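Long-range contact in dicer Related Helicase (Caenorhabditis elegans, PDB 6M6Q), which probably hydrolyses ATP as an RNA-binding helicase of the RIG-I-like receptor family working in RNA interference, present here as its N-terminal domain: residues K35-C40 with R118-F123. Residues are numbered along the deposited sequence; the frame is centred on the assembly and turned at random.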
loop_
_atom_site.group_PDB
_atom_site.type_symbol
_atom_site.label_atom_id
_atom_site.label_comp_id
_atom_site.label_asym_id
_atom_site.label_seq_id
_atom_site.Cartn_x
_atom_site.Cartn_y
_atom_site.Cartn_z
ATOM N N LYS B 35 13.248 13.293 2.570
ATOM C CA LYS B 35 14.024 14.418 3.140
ATOM C C LYS B 35 14.075 14.251 4.656
ATOM O O LYS B 35 15.122 14.569 5.238
ATOM C CB LYS B 35 13.434 15.768 2.724
ATOM C CG LYS B 35 14.125 17.009 3.311
ATOM C CD LYS B 35 15.613 17.091 3.011
ATOM C CE LYS B 35 16.317 18.293 3.608
ATOM N NZ LYS B 35 17.787 18.076 3.622
ATOM N N PHE B 36 13.023 13.691 5.256
ATOM C CA PHE B 36 12.943 13.408 6.712
ATOM C C PHE B 36 13.921 12.292 7.063
ATOM O O PHE B 36 14.667 12.458 8.036
ATOM C CB PHE B 36 11.520 13.043 7.121
ATOM C CG PHE B 36 11.414 12.391 8.473
ATOM C CD1 PHE B 36 11.717 13.096 9.629
ATOM C CD2 PHE B 36 10.991 11.077 8.594
ATOM C CE1 PHE B 36 11.623 12.490 10.870
ATOM C CE2 PHE B 36 10.888 10.476 9.832
ATOM C CZ PHE B 36 11.202 11.183 10.966
ATOM N N LEU B 37 13.937 11.212 6.271
ATOM C CA LEU B 37 14.938 10.106 6.389
ATOM C C LEU B 37 16.320 10.703 6.233
ATOM O O LEU B 37 17.126 10.454 7.109
ATOM C CB LEU B 37 14.688 9.015 5.333
ATOM C CG LEU B 37 15.582 7.760 5.410
ATOM C CD1 LEU B 37 15.336 6.937 6.691
ATOM C CD2 LEU B 37 15.373 6.883 4.177
ATOM N N ASP B 38 16.521 11.553 5.212
ATOM C CA ASP B 38 17.824 12.226 4.933
ATOM C C ASP B 38 18.318 12.957 6.190
ATOM O O ASP B 38 19.519 12.826 6.489
ATOM C CB ASP B 38 17.756 13.178 3.737
ATOM C CG ASP B 38 19.123 13.748 3.388
ATOM O OD1 ASP B 38 19.371 14.921 3.734
ATOM O OD2 ASP B 38 19.964 12.979 2.895
ATOM N N VAL B 39 17.432 13.691 6.879
ATOM C CA VAL B 39 17.743 14.518 8.091
ATOM C C VAL B 39 18.151 13.584 9.246
ATOM O O VAL B 39 19.181 13.851 9.896
ATOM C CB VAL B 39 16.544 15.423 8.474
ATOM C CG1 VAL B 39 16.654 15.969 9.893
ATOM C CG2 VAL B 39 16.359 16.570 7.486
ATOM N N CYS B 40 17.401 12.506 9.465
ATOM C CA CYS B 40 17.693 11.497 10.517
ATOM C C CYS B 40 19.065 10.853 10.248
ATOM O O CYS B 40 19.792 10.626 11.209
ATOM C CB CYS B 40 16.601 10.430 10.598
ATOM S SG CYS B 40 14.980 11.060 11.110
ATOM N N ARG B 118 14.535 -1.632 2.391
ATOM C CA ARG B 118 13.627 -2.463 3.205
ATOM C C ARG B 118 13.492 -1.853 4.618
ATOM O O ARG B 118 12.337 -1.670 5.097
ATOM C CB ARG B 118 14.161 -3.888 3.245
ATOM C CG ARG B 118 13.447 -4.797 4.222
ATOM C CD ARG B 118 14.025 -6.172 4.073
ATOM N NE ARG B 118 13.815 -6.982 5.248
ATOM C CZ ARG B 118 13.934 -8.300 5.272
ATOM N NH1 ARG B 118 14.258 -8.955 4.165
ATOM N NH2 ARG B 118 13.718 -8.961 6.395
ATOM N N PHE B 119 14.612 -1.557 5.262
ATOM C CA PHE B 119 14.644 -1.124 6.674
ATOM C C PHE B 119 14.298 0.375 6.776
ATOM O O PHE B 119 13.736 0.781 7.808
ATOM C CB PHE B 119 15.977 -1.517 7.304
ATOM C CG PHE B 119 16.068 -2.997 7.581
ATOM C CD1 PHE B 119 15.447 -3.554 8.691
ATOM C CD2 PHE B 119 16.693 -3.847 6.683
ATOM C CE1 PHE B 119 15.505 -4.920 8.920
ATOM C CE2 PHE B 119 16.743 -5.211 6.911
ATOM C CZ PHE B 119 16.143 -5.748 8.022
ATOM N N SER B 120 14.571 1.163 5.729
ATOM C CA SER B 120 14.121 2.578 5.614
ATOM C C SER B 120 12.585 2.615 5.609
ATOM O O SER B 120 12.008 3.399 6.378
ATOM C CB SER B 120 14.673 3.241 4.383
ATOM O OG SER B 120 16.059 3.470 4.506
ATOM N N GLU B 121 11.967 1.780 4.771
ATOM C CA GLU B 121 10.492 1.665 4.623
ATOM C C GLU B 121 9.879 1.108 5.907
ATOM O O GLU B 121 8.767 1.506 6.223
ATOM C CB GLU B 121 10.134 0.809 3.411
ATOM C CG GLU B 121 10.466 1.482 2.081
ATOM C CD GLU B 121 9.280 1.886 1.232
ATOM O OE1 GLU B 121 9.509 2.350 0.111
ATOM O OE2 GLU B 121 8.133 1.705 1.683
ATOM N N CYS B 122 10.595 0.253 6.641
ATOM C CA CYS B 122 10.123 -0.283 7.945
ATOM C C CYS B 122 10.067 0.849 8.976
ATOM O O CYS B 122 9.118 0.867 9.770
ATOM C CB CYS B 122 11.002 -1.411 8.461
ATOM S SG CYS B 122 10.496 -1.993 10.101
ATOM N N PHE B 123 11.026 1.762 8.949
ATOM C CA PHE B 123 11.067 2.914 9.888
ATOM C C PHE B 123 9.949 3.897 9.523
ATOM O O PHE B 123 9.079 4.161 10.375
ATOM C CB PHE B 123 12.434 3.577 9.867
ATOM C CG PHE B 123 12.490 4.942 10.495
ATOM C CD1 PHE B 123 12.410 5.097 11.865
ATOM C CD2 PHE B 123 12.714 6.058 9.721
ATOM C CE1 PHE B 123 12.571 6.341 12.448
ATOM C CE2 PHE B 123 12.877 7.304 10.304
ATOM C CZ PHE B 123 12.790 7.445 11.669
#
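Three partners grip Lys35 NZ: a salt bridge to Asp38 OD1, 3.5 Å away one helical turn on, and hydrogen bonds to Tyr144 OH and Gln227 O. Asp38 is itself bonded to Ser229 N and Thr230 OG1, so this buried charge pair ties helix 33-42 to a later loop. No hydrogen bond crosses to residues 118-123; side chains pack there, mostly apolar. The two short axes cross at 103° and come no closer than 11.5 Å, with Leu37 nearest Ser120 in backbone register. Leu37, its CG anti to the backbone N (chi1 -175°), forks over the second helix: CD2 lies 3.5 Å from Ser120 OG, while CD1 reaches CD2 of Phe123 at 4.1 Å. The serine hydroxyl has its polar partner in its own helix, at Arg116 O. An alanine in place of Leu37 would remove both methyl branches and would probably loosen the packing against Ser120 and Phe123. The rings of Phe36 and Phe123 are nearly parallel (planes at 12°) but so offset that only their rims meet, CE2 of Phe36 to CE2 of Phe123 at 3.8 Å. Cys40 SG sits over one Phe36 face near its rim and approaches Phe123 CZ obliquely, at 4.3 Å, a sulfur-aromatic contact. Phe52 and Phe55 add further rings around Phe123. Such near-orthogonal helix packing about an aromatic core is consistent with the CARD-type helical bundle of this N-terminal domain.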